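Local coordinates for protein oligogalacturonate lyase (PDB 3PE7) that cleaves oligogalacturonates, the short fragments of pectin, probably by metal-assisted beta-elimination in the cytoplasm, at residues D215-W219 against K230-H234; H242-D248 against S286-Y292; S250-Y254 against I266-P271. All coordinates share one frame. Residue numbers count along the deposited sequence, not the author numbering.

In the fold
The three contacts illustrate how a seven-bladed beta-propeller is held together within and between blades. Contact 3 pairs the two middle strands of the blade spanning 238-285. Contact 2, centred about 9 Å away, sets the innermost strand of that blade beside the innermost strand of the next and carries His287, a manganese ligand. Contact 1 lies at the outer edge of the preceding blade, its centre about 12 Å from that of contact 3 and 18 Å from that of contact 2. It packs Val231 CG1 3.7 Å from Ala269 CB of contact 3, and joins contact 2 through the salt bridge between Arg217 NH1 and Glu243 OE1 (2.8 Å). Asp270 of contact 3 binds calcium.

Contact 1 of 3, residues D215-W219 against K230-H234; sequences DARMW and KVKTH
Two direct hydrogen bonds join 215-219 to 230-234 at the outer edge of a propeller blade, where the third strand of a four-stranded antiparallel sheet meets its short fourth strand. Val231 N donates to Met218 O (3.0 Å, 170°), and Arg217 N donates to His234 NE2 (3.1 Å, 172°), the ring reaching back with chi1 m. His234 ND1 is turned to Glu238 O, so the imidazole ties this edge to the start of the next blade. Past the close Trp219-Lys230 pair (CA-CA 4.2 Å, antiparallel, non-hydrogen-bonded) the backbones splay apart, to 6.4 Å between the CA atoms of Ala216 and His234. Waters fill the widening gap: one joins Met218 N (2.8 Å) to His234 NE2 (2.8 Å), another Met218 O (2.7 Å) to Lys232 N (3.0 Å), a third Asp215 O (2.8 Å) to His234 N (3.1 Å). Such water-filled splaying shows how a sheet edge can open without losing its connections. Val231, at phi/psi -66/-39, turns the chain out of the extended conformation just after Lys230. Arg217 sends its guanidinium away to Glu243 and Glu208, the former in the neighbouring blade. Packing completes the contact. Met218 CB lies 3.8 Å from Val231 CB, both side chains also touching Leu252, and Ala216 CB is 3.7 Å from Lys230 CE. Trp219, chi1 m and chi2 77°, folds back along its own segment so that NE1 donates to Ala216 O (2.9 Å). Lys230 CB covers its face in a CH-pi contact, 3.9 Å from the centroid of the six-membered ring and only 5° off the normal.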
loop_
_atom_site.group_PDB
_atom_site.type_symbol
_atom_site.label_atom_id
_atom_site.label_comp_id
_atom_site.label_asym_id
_atom_site.label_seq_id
_atom_site.Cartn_x
_atom_site.Cartn_y
_atom_site.Cartn_z
ATOM N N ASP A 215 -21.742 6.606 -3.760
ATOM C CA ASP A 215 -22.239 6.814 -5.125
ATOM C C ASP A 215 -21.397 6.041 -6.159
ATOM O O ASP A 215 -21.924 5.283 -6.981
ATOM C CB ASP A 215 -22.339 8.325 -5.463
ATOM C CG ASP A 215 -20.979 9.082 -5.384
ATOM O OD1 ASP A 215 -20.885 10.166 -6.010
ATOM O OD2 ASP A 215 -20.012 8.639 -4.719
ATOM N N ALA A 216 -20.087 6.223 -6.084
ATOM C CA ALA A 216 -19.139 5.484 -6.908
ATOM C C ALA A 216 -17.806 5.538 -6.208
ATOM O O ALA A 216 -17.396 6.585 -5.694
ATOM C CB ALA A 216 -19.037 6.086 -8.312
ATOM N N ARG A 217 -17.136 4.395 -6.173
ATOM C CA ARG A 217 -15.870 4.284 -5.499
ATOM C C ARG A 217 -14.782 5.062 -6.229
ATOM O O ARG A 217 -14.122 5.892 -5.641
ATOM C CB ARG A 217 -15.467 2.817 -5.422
ATOM C CG ARG A 217 -14.909 2.409 -4.116
ATOM C CD ARG A 217 -13.472 2.752 -3.897
ATOM N NE ARG A 217 -13.340 3.028 -2.490
ATOM C CZ ARG A 217 -12.239 2.925 -1.755
ATOM N NH1 ARG A 217 -11.081 2.551 -2.277
ATOM N NH2 ARG A 217 -12.318 3.221 -0.472
ATOM N N MET A 218 -14.613 4.789 -7.520
ATOM C CA MET A 218 -13.384 5.137 -8.227
ATOM C C MET A 218 -13.579 6.305 -9.190
ATOM O O MET A 218 -14.513 6.318 -9.991
ATOM C CB MET A 218 -12.858 3.928 -9.013
ATOM C CG MET A 218 -12.467 2.716 -8.168
ATOM S SD MET A 218 -12.297 1.233 -9.217
ATOM C CE MET A 218 -10.744 1.510 -9.997
ATOM N N TRP A 219 -12.658 7.258 -9.102
ATOM C CA TRP A 219 -12.690 8.481 -9.903
ATOM C C TRP A 219 -11.332 8.776 -10.515
ATOM O O TRP A 219 -10.291 8.335 -10.014
ATOM C CB TRP A 219 -13.117 9.667 -9.022
ATOM C CG TRP A 219 -14.516 9.484 -8.519
ATOM C CD1 TRP A 219 -14.914 8.663 -7.502
ATOM C CD2 TRP A 219 -15.711 10.086 -9.041
ATOM N NE1 TRP A 219 -16.270 8.735 -7.342
ATOM C CE2 TRP A 219 -16.787 9.600 -8.271
ATOM C CE3 TRP A 219 -15.972 11.011 -10.074
ATOM C CZ2 TRP A 219 -18.119 9.988 -8.501
ATOM C CZ3 TRP A 219 -17.310 11.405 -10.300
ATOM C CH2 TRP A 219 -18.355 10.888 -9.511
ATOM N N LYS A 230 -16.001 9.492 -13.241
ATOM C CA LYS A 230 -15.942 8.180 -12.615
ATOM C C LYS A 230 -15.338 7.143 -13.553
ATOM O O LYS A 230 -15.514 7.195 -14.780
ATOM C CB LYS A 230 -17.304 7.733 -12.070
ATOM C CG LYS A 230 -18.449 7.705 -13.023
ATOM C CD LYS A 230 -19.744 7.261 -12.304
ATOM C CE LYS A 230 -20.138 8.179 -11.169
ATOM N NZ LYS A 230 -21.540 7.883 -10.723
ATOM N N VAL A 231 -14.614 6.201 -12.960
ATOM C CA VAL A 231 -14.024 5.083 -13.701
ATOM C C VAL A 231 -15.129 4.188 -14.264
ATOM O O VAL A 231 -15.050 3.712 -15.406
ATOM C CB VAL A 231 -13.043 4.304 -12.781
ATOM C CG1 VAL A 231 -12.637 2.952 -13.402
ATOM C CG2 VAL A 231 -11.822 5.162 -12.472
ATOM N N LYS A 232 -16.179 3.981 -13.476
ATOM C CA LYS A 232 -17.345 3.244 -13.954
ATOM C C LYS A 232 -18.595 3.674 -13.204
ATOM O O LYS A 232 -18.505 4.245 -12.112
ATOM C CB LYS A 232 -17.140 1.731 -13.818
ATOM C CG LYS A 232 -17.412 1.172 -12.422
ATOM C CD LYS A 232 -17.072 -0.298 -12.329
ATOM C CE LYS A 232 -18.024 -1.156 -13.160
ATOM N NZ LYS A 232 -17.636 -2.617 -13.058
ATOM N N THR A 233 -19.746 3.407 -13.811
ATOM C CA THR A 233 -21.009 3.441 -13.098
ATOM C C THR A 233 -21.226 2.055 -12.492
ATOM O O THR A 233 -21.219 1.044 -13.205
ATOM C CB THR A 233 -22.165 3.803 -14.031
ATOM O OG1 THR A 233 -21.908 5.091 -14.601
ATOM C CG2 THR A 233 -23.483 3.846 -13.261
ATOM N N HIS A 234 -21.392 2.016 -11.171
ATOM C CA HIS A 234 -21.686 0.770 -10.464
ATOM C C HIS A 234 -23.007 0.195 -10.958
ATOM O O HIS A 234 -24.009 0.918 -11.080
ATOM C CB HIS A 234 -21.818 1.010 -8.957
ATOM C CG HIS A 234 -20.530 1.317 -8.252
ATOM N ND1 HIS A 234 -20.231 0.820 -7.000
ATOM C CD2 HIS A 234 -19.473 2.086 -8.612
ATOM C CE1 HIS A 234 -19.048 1.270 -6.620
ATOM N NE2 HIS A 234 -18.567 2.041 -7.579
HETATM O O HOH W 1 -22.050 4.642 -9.671
HETATM O O HOH W 2 -16.039 2.629 -8.665
HETATM O O HOH W 3 -16.266 4.361 -10.517
#

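Contact 2 of 3, residues H242-D248 against S286-Y292; sequences HEFWVPD and SHLMSNY. With MN (manganese (II) ion), chain B.
Where two propeller blades converge on the central axis, their innermost strands, 242-245 and 287-290, run side by side unpaired, 17° from parallel, with axes 6.9 Å apart. His242, at phi/psi 62/28, lays its ring over Ser286 O and His287 CA. Phe244 (chi1 p), level with Met289 (CA-CA 7.3 Å), fills the gap: Met289 CA lies 4.1 Å from its ring centroid (CH-pi), Leu288 CG 3.8 Å from Phe244 CE2, and Met289 SD makes an oblique Met-aromatic contact. Pro247, level with Tyr292 (CA-CA 5.0 Å), wedges in with CD 3.2 Å from Ser290 OG. Asp248 CB lies over the Tyr292 ring face, 4.2 Å from its centroid (CH-pi), and Asp248 N makes a weak hydrogen bond to Tyr292 O (3.0 Å). A water links His242 O (2.7 Å) to Leu288 O (2.8 Å). His287 NE2 binds manganese at 2.1 Å, with Gln350, His353 and His355, and its ND1 is hydrogen-bonded to Asp300. Strand 252-258 lies beside Phe244 in the same sheet; Trp245 faces strand 202-207 of the preceding blade.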
loop_
_atom_site.group_PDB
_atom_site.type_symbol
_atom_site.label_atom_id
_atom_site.label_comp_id
_atom_site.label_asym_id
_atom_site.label_seq_id
_atom_site.Cartn_x
_atom_site.Cartn_y
_atom_site.Cartn_z
ATOM N N HIS A 242 -10.318 -2.071 -3.575
ATOM C CA HIS A 242 -8.958 -2.579 -3.798
ATOM C C HIS A 242 -8.313 -2.035 -5.061
ATOM O O HIS A 242 -7.445 -2.691 -5.647
ATOM C CB HIS A 242 -8.940 -4.118 -3.829
ATOM C CG HIS A 242 -9.442 -4.753 -2.566
ATOM N ND1 HIS A 242 -9.493 -6.120 -2.392
ATOM C CD2 HIS A 242 -9.898 -4.208 -1.412
ATOM C CE1 HIS A 242 -10.000 -6.389 -1.201
ATOM N NE2 HIS A 242 -10.243 -5.245 -0.581
ATOM N N GLU A 243 -8.727 -0.835 -5.470
ATOM C CA GLU A 243 -8.205 -0.269 -6.721
ATOM C C GLU A 243 -6.712 0.053 -6.607
ATOM O O GLU A 243 -6.214 0.469 -5.553
ATOM C CB GLU A 243 -9.017 0.959 -7.194
ATOM C CG GLU A 243 -8.751 2.268 -6.423
ATOM C CD GLU A 243 -9.467 2.337 -5.080
ATOM O OE1 GLU A 243 -10.332 1.459 -4.797
ATOM O OE2 GLU A 243 -9.159 3.277 -4.297
ATOM N N PHE A 244 -5.995 -0.194 -7.697
ATOM C CA PHE A 244 -4.586 0.166 -7.789
ATOM C C PHE A 244 -4.203 0.331 -9.259
ATOM O O PHE A 244 -4.872 -0.214 -10.146
ATOM C CB PHE A 244 -3.658 -0.851 -7.094
ATOM C CG PHE A 244 -3.597 -2.200 -7.762
ATOM C CD1 PHE A 244 -2.517 -2.536 -8.598
ATOM C CD2 PHE A 244 -4.604 -3.141 -7.561
ATOM C CE1 PHE A 244 -2.454 -3.800 -9.213
ATOM C CE2 PHE A 244 -4.548 -4.399 -8.149
ATOM C CZ PHE A 244 -3.465 -4.736 -8.981
ATOM N N TRP A 245 -3.156 1.113 -9.506
ATOM C CA TRP A 245 -2.556 1.200 -10.833
ATOM C C TRP A 245 -1.628 0.012 -11.067
ATOM O O TRP A 245 -0.758 -0.273 -10.239
ATOM C CB TRP A 245 -1.708 2.476 -10.978
ATOM C CG TRP A 245 -2.505 3.769 -11.115
ATOM C CD1 TRP A 245 -2.538 4.816 -10.213
ATOM C CD2 TRP A 245 -3.361 4.139 -12.192
ATOM N NE1 TRP A 245 -3.358 5.821 -10.688
ATOM C CE2 TRP A 245 -3.890 5.421 -11.889
ATOM C CE3 TRP A 245 -3.730 3.517 -13.394
ATOM C CZ2 TRP A 245 -4.756 6.098 -12.754
ATOM C CZ3 TRP A 245 -4.601 4.189 -14.263
ATOM C CH2 TRP A 245 -5.115 5.463 -13.925
ATOM N N VAL A 246 -1.780 -0.660 -12.208
ATOM C CA VAL A 246 -0.677 -1.530 -12.667
ATOM C C VAL A 246 0.561 -0.626 -12.726
ATOM O O VAL A 246 0.464 0.509 -13.190
ATOM C CB VAL A 246 -0.961 -2.150 -14.052
ATOM C CG1 VAL A 246 0.124 -3.182 -14.428
ATOM C CG2 VAL A 246 -2.327 -2.830 -14.060
ATOM N N PRO A 247 1.715 -1.101 -12.225
ATOM C CA PRO A 247 2.887 -0.200 -12.103
ATOM C C PRO A 247 3.394 0.381 -13.406
ATOM O O PRO A 247 4.024 1.433 -13.372
ATOM C CB PRO A 247 3.953 -1.074 -11.434
ATOM C CG PRO A 247 3.150 -2.067 -10.606
ATOM C CD PRO A 247 1.884 -2.341 -11.447
ATOM N N ASP A 248 3.105 -0.269 -14.526
ATOM C CA ASP A 248 3.453 0.323 -15.837
ATOM C C ASP A 248 2.460 1.399 -16.295
ATOM O O ASP A 248 2.685 2.039 -17.320
ATOM C CB ASP A 248 3.668 -0.756 -16.911
ATOM C CG ASP A 248 2.380 -1.492 -17.308
ATOM O OD1 ASP A 248 1.272 -1.189 -16.797
ATOM O OD2 ASP A 248 2.498 -2.391 -18.176
ATOM N N SER A 286 -8.032 -9.608 0.966
ATOM C CA SER A 286 -8.117 -8.319 1.647
ATOM C C SER A 286 -7.428 -7.204 0.876
ATOM O O SER A 286 -7.688 -6.043 1.122
ATOM C CB SER A 286 -7.539 -8.446 3.059
ATOM O OG SER A 286 -8.445 -9.204 3.872
ATOM N N HIS A 287 -6.539 -7.596 -0.030
ATOM C CA HIS A 287 -5.758 -6.676 -0.863
ATOM C C HIS A 287 -5.476 -7.358 -2.197
ATOM O O HIS A 287 -5.643 -8.580 -2.335
ATOM C CB HIS A 287 -4.439 -6.318 -0.181
ATOM C CG HIS A 287 -4.606 -5.852 1.226
ATOM N ND1 HIS A 287 -4.573 -6.717 2.303
ATOM C CD2 HIS A 287 -4.847 -4.622 1.732
ATOM C CE1 HIS A 287 -4.768 -6.027 3.415
ATOM N NE2 HIS A 287 -4.934 -4.756 3.097
ATOM N N LEU A 288 -5.098 -6.547 -3.185
ATOM C CA LEU A 288 -4.656 -7.060 -4.479
ATOM C C LEU A 288 -3.495 -6.212 -4.995
ATOM O O LEU A 288 -3.480 -4.979 -4.831
ATOM C CB LEU A 288 -5.822 -7.038 -5.474
ATOM C CG LEU A 288 -5.643 -7.762 -6.815
ATOM C CD1 LEU A 288 -5.350 -9.273 -6.617
ATOM C CD2 LEU A 288 -6.895 -7.559 -7.662
ATOM N N MET A 289 -2.515 -6.867 -5.604
ATOM C CA MET A 289 -1.371 -6.164 -6.175
ATOM C C MET A 289 -0.846 -6.938 -7.381
ATOM O O MET A 289 -1.052 -8.153 -7.482
ATOM C CB MET A 289 -0.272 -6.004 -5.100
ATOM C CG MET A 289 0.916 -5.128 -5.486
ATOM S SD MET A 289 0.455 -3.602 -6.342
ATOM C CE MET A 289 2.085 -2.980 -6.765
ATOM N N SER A 290 -0.192 -6.227 -8.299
ATOM C CA SER A 290 0.400 -6.886 -9.472
ATOM C C SER A 290 1.917 -6.700 -9.570
ATOM O O SER A 290 2.505 -5.900 -8.838
ATOM C CB SER A 290 -0.267 -6.370 -10.757
ATOM O OG SER A 290 0.209 -5.074 -11.097
ATOM N N ASN A 291 2.536 -7.456 -10.478
ATOM C CA ASN A 291 3.901 -7.194 -10.910
ATOM C C ASN A 291 3.878 -6.030 -11.913
ATOM O O ASN A 291 2.833 -5.421 -12.132
ATOM C CB ASN A 291 4.543 -8.452 -11.504
ATOM C CG ASN A 291 3.895 -8.904 -12.808
ATOM O OD1 ASN A 291 2.828 -8.452 -13.189
ATOM N ND2 ASN A 291 4.571 -9.841 -13.503
ATOM N N TYR A 292 5.023 -5.723 -12.510
ATOM C CA TYR A 292 5.147 -4.461 -13.261
ATOM C C TYR A 292 4.165 -4.303 -14.420
ATOM O O TYR A 292 3.586 -3.224 -14.600
ATOM C CB TYR A 292 6.591 -4.292 -13.729
ATOM C CG TYR A 292 6.910 -2.943 -14.336
ATOM C CD1 TYR A 292 7.082 -1.826 -13.540
ATOM C CD2 TYR A 292 7.041 -2.795 -15.714
ATOM C CE1 TYR A 292 7.409 -0.579 -14.105
ATOM C CE2 TYR A 292 7.353 -1.552 -16.289
ATOM C CZ TYR A 292 7.523 -0.462 -15.476
ATOM O OH TYR A 292 7.844 0.751 -16.039
HETATM MN MN MN B . -4.392 -3.288 4.553
HETATM O O HOH W 4 -5.542 -3.392 -3.881
HETATM O O HOH W 5 -8.570 -8.455 -3.258
#

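Contact 3 of 3, residues S250-Y254 against I266-P271; sequences SALVY and IYSADP. With CA (calcium ion), chain D.
Strand 266-269 runs antiparallel to strand 252-254, at 158°, forming the middle hairpin of a four-stranded propeller blade. Ile266 opens the walk with CG2 3.7 Å from Val253 CG1. Tyr267 forms a hydrogen-bonded pair with Tyr254, N to O of Tyr254 at 2.9 Å and Tyr254 N to O of Tyr267 at 3.1 Å. Tyr254, chi1 p, lays its ring against Tyr267 CB, which stands 3.6 Å from the centroid in a CH-pi contact; the two rings, tilted by 21°, are slid apart with centroids at 5.5 Å. Ser268 makes the non-hydrogen-bonded pair with Val253 (CA-CA 4.5 Å) and brings OG to 3.3 Å from Ala251 CB. Ala269 repeats the pair of hydrogen bonds with Leu252: Ala269 N to Leu252 O is 2.8 Å, Leu252 N to Ala269 O 3.1 Å. Asp270, leaving the strand, binds calcium through OD1 (2.4 Å) and OD2 (2.8 Å), a site shared with Glu272; OD2 also accepts a hydrogen bond from Thr273 N. Pro271 closes with CD 3.6 Å from Ser250 O. Leu252, Tyr254 and Ala269 share the face that meets Met218 and Val231 of the preceding blade, while strands 238-245 and 276-285 flank the hairpin on its inner and outer edges.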
loop_
_atom_site.group_PDB
_atom_site.type_symbol
_atom_site.label_atom_id
_atom_site.label_comp_id
_atom_site.label_asym_id
_atom_site.label_seq_id
_atom_site.Cartn_x
_atom_site.Cartn_y
_atom_site.Cartn_z
ATOM N N SER A 250 -0.588 0.976 -17.385
ATOM C CA SER A 250 -1.421 0.504 -18.502
ATOM C C SER A 250 -2.916 0.473 -18.182
ATOM O O SER A 250 -3.748 0.620 -19.089
ATOM C CB SER A 250 -0.948 -0.886 -18.947
ATOM O OG SER A 250 -1.030 -1.834 -17.870
ATOM N N ALA A 251 -3.257 0.282 -16.900
ATOM C CA ALA A 251 -4.649 0.079 -16.490
ATOM C C ALA A 251 -4.809 0.333 -14.995
ATOM O O ALA A 251 -3.818 0.248 -14.237
ATOM C CB ALA A 251 -5.099 -1.339 -16.822
ATOM N N LEU A 252 -6.051 0.640 -14.598
ATOM C CA LEU A 252 -6.470 0.622 -13.201
ATOM C C LEU A 252 -7.170 -0.712 -12.947
ATOM O O LEU A 252 -8.074 -1.095 -13.683
ATOM C CB LEU A 252 -7.397 1.807 -12.894
ATOM C CG LEU A 252 -7.676 2.136 -11.420
ATOM C CD1 LEU A 252 -6.448 2.760 -10.744
ATOM C CD2 LEU A 252 -8.876 3.038 -11.334
ATOM N N VAL A 253 -6.718 -1.433 -11.925
ATOM C CA VAL A 253 -7.260 -2.757 -11.587
ATOM C C VAL A 253 -8.037 -2.617 -10.288
ATOM O O VAL A 253 -7.686 -1.805 -9.440
ATOM C CB VAL A 253 -6.122 -3.808 -11.471
ATOM C CG1 VAL A 253 -6.611 -5.163 -10.913
ATOM C CG2 VAL A 253 -5.445 -4.007 -12.837
ATOM N N TYR A 254 -9.106 -3.395 -10.152
ATOM C CA TYR A 254 -9.915 -3.353 -8.934
ATOM C C TYR A 254 -10.694 -4.644 -8.768
ATOM O O TYR A 254 -10.718 -5.499 -9.657
ATOM C CB TYR A 254 -10.877 -2.140 -8.945
ATOM C CG TYR A 254 -11.901 -2.177 -10.063
ATOM C CD1 TYR A 254 -11.589 -1.684 -11.345
ATOM C CD2 TYR A 254 -13.180 -2.710 -9.843
ATOM C CE1 TYR A 254 -12.544 -1.727 -12.382
ATOM C CE2 TYR A 254 -14.130 -2.747 -10.863
ATOM C CZ TYR A 254 -13.805 -2.253 -12.123
ATOM O OH TYR A 254 -14.765 -2.326 -13.125
ATOM N N ILE A 266 -11.774 -9.915 -10.388
ATOM C CA ILE A 266 -10.788 -8.893 -10.775
ATOM C C ILE A 266 -11.209 -8.248 -12.094
ATOM O O ILE A 266 -11.538 -8.959 -13.065
ATOM C CB ILE A 266 -9.354 -9.477 -10.932
ATOM C CG1 ILE A 266 -8.912 -10.203 -9.655
ATOM C CG2 ILE A 266 -8.368 -8.397 -11.317
ATOM C CD1 ILE A 266 -7.594 -10.984 -9.824
ATOM N N TYR A 267 -11.205 -6.916 -12.114
ATOM C CA TYR A 267 -11.570 -6.125 -13.290
ATOM C C TYR A 267 -10.421 -5.203 -13.649
ATOM O O TYR A 267 -9.583 -4.874 -12.805
ATOM C CB TYR A 267 -12.787 -5.249 -12.981
ATOM C CG TYR A 267 -14.132 -5.892 -13.240
ATOM C CD1 TYR A 267 -14.907 -5.522 -14.340
ATOM C CD2 TYR A 267 -14.625 -6.878 -12.389
ATOM C CE1 TYR A 267 -16.157 -6.111 -14.575
ATOM C CE2 TYR A 267 -15.875 -7.470 -12.623
ATOM C CZ TYR A 267 -16.621 -7.080 -13.713
ATOM O OH TYR A 267 -17.844 -7.681 -13.941
ATOM N N SER A 268 -10.381 -4.791 -14.910
ATOM C CA SER A 268 -9.412 -3.813 -15.373
ATOM C C SER A 268 -10.189 -2.695 -16.038
ATOM O O SER A 268 -11.219 -2.964 -16.670
ATOM C CB SER A 268 -8.505 -4.471 -16.412
ATOM O OG SER A 268 -7.293 -3.763 -16.488
ATOM N N ALA A 269 -9.718 -1.457 -15.899
ATOM C CA ALA A 269 -10.296 -0.331 -16.640
ATOM C C ALA A 269 -9.196 0.351 -17.434
ATOM O O ALA A 269 -8.144 0.635 -16.883
ATOM C CB ALA A 269 -10.912 0.667 -15.686
ATOM N N ASP A 270 -9.435 0.604 -18.723
ATOM C CA ASP A 270 -8.485 1.390 -19.511
ATOM C C ASP A 270 -8.713 2.867 -19.219
ATOM O O ASP A 270 -9.821 3.347 -19.331
ATOM C CB ASP A 270 -8.668 1.149 -21.001
ATOM C CG ASP A 270 -7.571 1.802 -21.825
ATOM O OD1 ASP A 270 -6.472 1.219 -21.891
ATOM O OD2 ASP A 270 -7.784 2.903 -22.368
ATOM N N PRO A 271 -7.647 3.594 -18.866
ATOM C CA PRO A 271 -7.811 4.980 -18.443
ATOM C C PRO A 271 -8.307 5.918 -19.553
ATOM O O PRO A 271 -9.043 6.885 -19.279
ATOM C CB PRO A 271 -6.406 5.358 -17.950
ATOM C CG PRO A 271 -5.781 4.099 -17.634
ATOM C CD PRO A 271 -6.277 3.115 -18.636
HETATM CA CA CA D . -5.125 2.736 -23.113
#